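Side-chain contacts in oxalate biosynthetic component 1 (Burkholderia thailandensis, PDB 5IKY), which makes oxalate in quorum sensing-dependent oxalogenesis, acting as a bifunctional enzyme with a serine hydrolase activity and an additional lyase activity: residues Arg406-Lys411 with Val425-Thr430; Ala576-Ser581 with Leu597-Ser602. All coordinates share one frame; numbering follows the deposited sequence.

Contact 1: residues Arg406-Lys411 with Val425-Thr430; sequences RKAIAK and VELAAT
I409 reaches across to L427 and A428 and takes part in two of the three side-chain contacts between these segments of helices 403-415 and 418-442. Its CB, the branch point, faces the partner helix without touching it; the two branches then part. CG1 lies beside the backbone N, anti to the carbonyl carbon (chi1 -70°), and this turns it into L427. I409 CG1 meets L427 CB at 3.7 Å, with L427 CD1 little farther. Because the chain stays extended beyond CG1 (chi2 177°), the CD1 tip of I409 stays beside L427 CB (3.8 Å) while reaching the backbone of the next residue. There I409 CD1 rests 3.7 Å from A428 N and 3.9 Å from A428 CB, a methyl laid against a peptide and a short side chain. The I409 and L427 side chains thus slide past one another in opposite directions, each running alongside the other. The small A408 adds a looser touch, its CB 4.4 Å from L427 CD1. No hydrogen bond crosses the contact; the direct contact between the two segments is apolar.

F456 and L459 also pack on I409, and V463 of helix 460-466 on A428, which helps bury this side, while R406 is anchored by a salt bridge to D384. The segment axes come within 9.8 Å at 154°, close to antiparallel. With only a short turn between the helices, this is an alpha-alpha hairpin, lying in the connection between parallel strands 375-380 and 446-451 of a TIM-barrel-like domain, consistent with kinship to the beta-keto acid cleavage enzymes.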
# COMPACT_ATOMS: atom_id res chain seq x y z
N ARG A 406 3.48 1.42 -38.65
CA ARG A 406 3.64 0.46 -37.56
C ARG A 406 4.63 -0.64 -37.94
O ARG A 406 5.50 -1.00 -37.16
CB ARG A 406 2.31 -0.18 -37.17
CG ARG A 406 2.47 -1.21 -36.05
CD ARG A 406 1.27 -2.13 -35.90
NE ARG A 406 0.87 -2.74 -37.16
CZ ARG A 406 1.51 -3.75 -37.75
NH1 ARG A 406 2.60 -4.26 -37.20
NH2 ARG A 406 1.06 -4.25 -38.89
N LYS A 407 4.48 -1.16 -39.16
CA LYS A 407 5.36 -2.20 -39.66
C LYS A 407 6.79 -1.70 -39.76
O LYS A 407 7.74 -2.43 -39.48
CB LYS A 407 4.87 -2.71 -41.01
CG LYS A 407 3.63 -3.59 -40.92
CD LYS A 407 3.11 -3.98 -42.30
CE LYS A 407 1.90 -4.89 -42.20
NZ LYS A 407 1.30 -5.19 -43.52
N ALA A 408 6.94 -0.44 -40.17
CA ALA A 408 8.25 0.19 -40.23
C ALA A 408 8.87 0.28 -38.84
O ALA A 408 9.99 -0.17 -38.62
CB ALA A 408 8.15 1.58 -40.85
N ILE A 409 8.12 0.85 -37.90
CA ILE A 409 8.56 0.99 -36.51
C ILE A 409 8.98 -0.34 -35.89
O ILE A 409 9.99 -0.42 -35.19
CB ILE A 409 7.46 1.64 -35.65
CG1 ILE A 409 7.28 3.11 -36.02
CG2 ILE A 409 7.78 1.51 -34.17
CD1 ILE A 409 6.16 3.81 -35.26
N ALA A 410 8.19 -1.38 -36.15
CA ALA A 410 8.47 -2.71 -35.62
C ALA A 410 9.83 -3.23 -36.07
O ALA A 410 10.50 -3.96 -35.34
CB ALA A 410 7.37 -3.68 -36.03
N LYS A 411 10.24 -2.84 -37.27
CA LYS A 411 11.53 -3.28 -37.81
C LYS A 411 12.70 -2.58 -37.13
O LYS A 411 13.73 -3.20 -36.86
CB LYS A 411 11.60 -3.05 -39.31
CG LYS A 411 11.20 -4.26 -40.15
CD LYS A 411 11.83 -4.19 -41.53
CE LYS A 411 13.23 -3.59 -41.48
NZ LYS A 411 14.05 -3.95 -42.67
N VAL A 425 10.89 6.36 -32.36
CA VAL A 425 10.19 7.31 -31.49
C VAL A 425 9.61 8.46 -32.31
O VAL A 425 8.46 8.85 -32.11
CB VAL A 425 11.12 7.87 -30.40
CG1 VAL A 425 10.43 8.98 -29.63
CG2 VAL A 425 11.56 6.76 -29.46
N GLU A 426 10.41 9.00 -33.22
CA GLU A 426 9.98 10.10 -34.07
C GLU A 426 8.79 9.69 -34.94
O GLU A 426 7.84 10.45 -35.09
CB GLU A 426 11.13 10.59 -34.95
N LEU A 427 8.85 8.48 -35.49
CA LEU A 427 7.77 7.96 -36.32
C LEU A 427 6.47 7.86 -35.53
O LEU A 427 5.41 8.25 -36.01
CB LEU A 427 8.14 6.59 -36.90
CG LEU A 427 9.10 6.57 -38.09
CD1 LEU A 427 9.36 5.14 -38.55
CD2 LEU A 427 8.56 7.42 -39.23
N ALA A 428 6.57 7.34 -34.31
CA ALA A 428 5.40 7.15 -33.46
C ALA A 428 4.82 8.49 -33.01
O ALA A 428 3.60 8.69 -33.04
CB ALA A 428 5.75 6.30 -32.26
N ALA A 429 5.69 9.41 -32.61
CA ALA A 429 5.26 10.71 -32.12
C ALA A 429 4.64 11.58 -33.21
O ALA A 429 3.62 12.24 -32.98
CB ALA A 429 6.44 11.44 -31.48
N THR A 430 5.24 11.57 -34.39
CA THR A 430 4.75 12.36 -35.52
C THR A 430 3.35 11.92 -35.95
O THR A 430 2.52 12.74 -36.33
CB THR A 430 5.71 12.28 -36.72
OG1 THR A 430 7.00 12.76 -36.32
CG2 THR A 430 5.20 13.11 -37.88

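Contact 2: residues Ala576-Ser581 with Leu597-Ser602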
# COMPACT_ATOMS: atom_id res chain seq x y z
N ALA A 576 -25.68 1.11 12.32
CA ALA A 576 -26.60 0.64 13.35
C ALA A 576 -27.59 -0.37 12.79
O ALA A 576 -27.89 -1.38 13.43
CB ALA A 576 -27.34 1.82 13.97
N ALA A 577 -28.10 -0.10 11.59
CA ALA A 577 -29.06 -0.99 10.95
C ALA A 577 -28.42 -2.32 10.59
O ALA A 577 -29.03 -3.38 10.74
CB ALA A 577 -29.65 -0.33 9.71
N HIS A 578 -27.18 -2.27 10.11
CA HIS A 578 -26.45 -3.48 9.75
C HIS A 578 -26.17 -4.35 10.97
O HIS A 578 -26.20 -5.58 10.89
CB HIS A 578 -25.13 -3.12 9.06
CG HIS A 578 -24.30 -4.32 8.70
ND1 HIS A 578 -23.09 -4.58 9.30
CD2 HIS A 578 -24.51 -5.32 7.81
CE1 HIS A 578 -22.58 -5.69 8.79
NE2 HIS A 578 -23.43 -6.16 7.88
N LEU A 579 -25.90 -3.71 12.11
CA LEU A 579 -25.64 -4.43 13.35
C LEU A 579 -26.93 -4.99 13.94
O LEU A 579 -26.90 -5.98 14.68
CB LEU A 579 -24.95 -3.52 14.37
CG LEU A 579 -23.53 -3.07 14.04
CD1 LEU A 579 -22.98 -2.18 15.14
CD2 LEU A 579 -22.62 -4.27 13.80
N ALA A 580 -28.05 -4.36 13.62
CA ALA A 580 -29.35 -4.81 14.11
C ALA A 580 -30.00 -5.78 13.13
O ALA A 580 -31.21 -5.99 13.15
CB ALA A 580 -30.26 -3.62 14.36
N SER A 581 -29.18 -6.38 12.26
CA SER A 581 -29.65 -7.38 11.32
C SER A 581 -29.15 -8.76 11.74
O SER A 581 -28.05 -9.17 11.38
CB SER A 581 -29.18 -7.06 9.90
N LEU A 597 -16.25 -4.87 14.93
CA LEU A 597 -15.07 -4.19 14.42
C LEU A 597 -14.96 -4.27 12.90
O LEU A 597 -14.56 -3.30 12.25
CB LEU A 597 -13.81 -4.76 15.06
CG LEU A 597 -13.53 -4.29 16.49
CD1 LEU A 597 -12.67 -5.30 17.24
CD2 LEU A 597 -12.86 -2.92 16.47
N THR A 598 -15.31 -5.42 12.33
CA THR A 598 -15.29 -5.59 10.88
C THR A 598 -16.36 -4.74 10.23
O THR A 598 -16.14 -4.15 9.17
CB THR A 598 -15.49 -7.06 10.47
OG1 THR A 598 -16.50 -7.65 11.29
CG2 THR A 598 -14.19 -7.84 10.63
N ALA A 599 -17.53 -4.67 10.86
CA ALA A 599 -18.62 -3.84 10.37
C ALA A 599 -18.24 -2.37 10.45
O ALA A 599 -18.47 -1.61 9.52
CB ALA A 599 -19.90 -4.12 11.15
N ALA A 600 -17.66 -1.98 11.58
CA ALA A 600 -17.25 -0.60 11.80
C ALA A 600 -16.21 -0.16 10.77
O ALA A 600 -16.36 0.89 10.14
CB ALA A 600 -16.71 -0.43 13.21
N ARG A 601 -15.15 -0.95 10.62
CA ARG A 601 -14.07 -0.62 9.69
C ARG A 601 -14.57 -0.48 8.25
O ARG A 601 -14.10 0.39 7.51
CB ARG A 601 -12.97 -1.69 9.74
CG ARG A 601 -11.83 -1.36 10.70
CD ARG A 601 -10.65 -2.32 10.52
NE ARG A 601 -10.97 -3.68 10.95
CZ ARG A 601 -10.67 -4.17 12.15
NH1 ARG A 601 -10.04 -3.42 13.04
NH2 ARG A 601 -10.99 -5.42 12.46
N SER A 602 -15.52 -1.32 7.87
CA SER A 602 -16.05 -1.31 6.51
C SER A 602 -16.90 -0.08 6.25
O SER A 602 -17.00 0.39 5.11
CB SER A 602 -16.87 -2.58 6.25
OG SER A 602 -17.97 -2.67 7.14
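H578 and L579 close on the single methyl of A599, joining helices 562-579 and 592-602, two successive helices of the cap domain. The tight part of the contact is small. A599 CB points at the other helix and is met by both neighbours: the H578 ring presents its edge, with ND1 3.7 Å away and the methyl lying in the ring plane, and L579 CD2 comes to 3.8 Å. The ring and the leucine methyl form a shallow notch, with H578 ND1 and L579 CD2 themselves 4.5 Å apart, and A599 CB fills its mouth. H578 gets there by holding CG anti to its own backbone N (chi1 178°), which sends the imidazole out toward the partner helix. L579 sets off at an angle to that helix, and the end of its side chain makes the approach.

Away from this notch the segments diverge. Helix 562-579 ends at this point, A580 being the first residue to leave helical geometry, and the exposed S581 leads the chain off. On the other segment, T598 lies on the solvent side and turns its hydroxyl back to its own helix, where OG1 bonds to the carbonyl oxygens of E594 and H595. The H578 ring has a further neighbour in H303, whose ring it meets at about 55° and on which S602 also packs. H303 lies between barrel strands 275-278 and 310-313, so the cap helices here adjoin the barrel part of the chain. The hydroxyl of S602 finally ties back to the residue at the centre of the contact: S602 OG donates to A599 O at 2.7 Å, from above the carbonyl plane.

From the N terminus, the chain first builds most of the parallel barrel and leaves strand 375-380 to form the helical hairpin of contact 1, which closes a loop of 13 mostly helical residues before the chain returns to strand 446-451. Contact 2 follows only after the barrel strands are complete. It closes a loop of 15 residues, part of it not modelled, between two cap helices ahead of the alpha/beta-hydrolase sheet. The contacts therefore lie in series, neither nesting nor crossing. Their centres are 56 Å apart on opposite sides of the chain's centre: contact 1 joins two helices of the connection between barrel strands 375-380 and 446-451, whereas contact 2 joins helices of the cap.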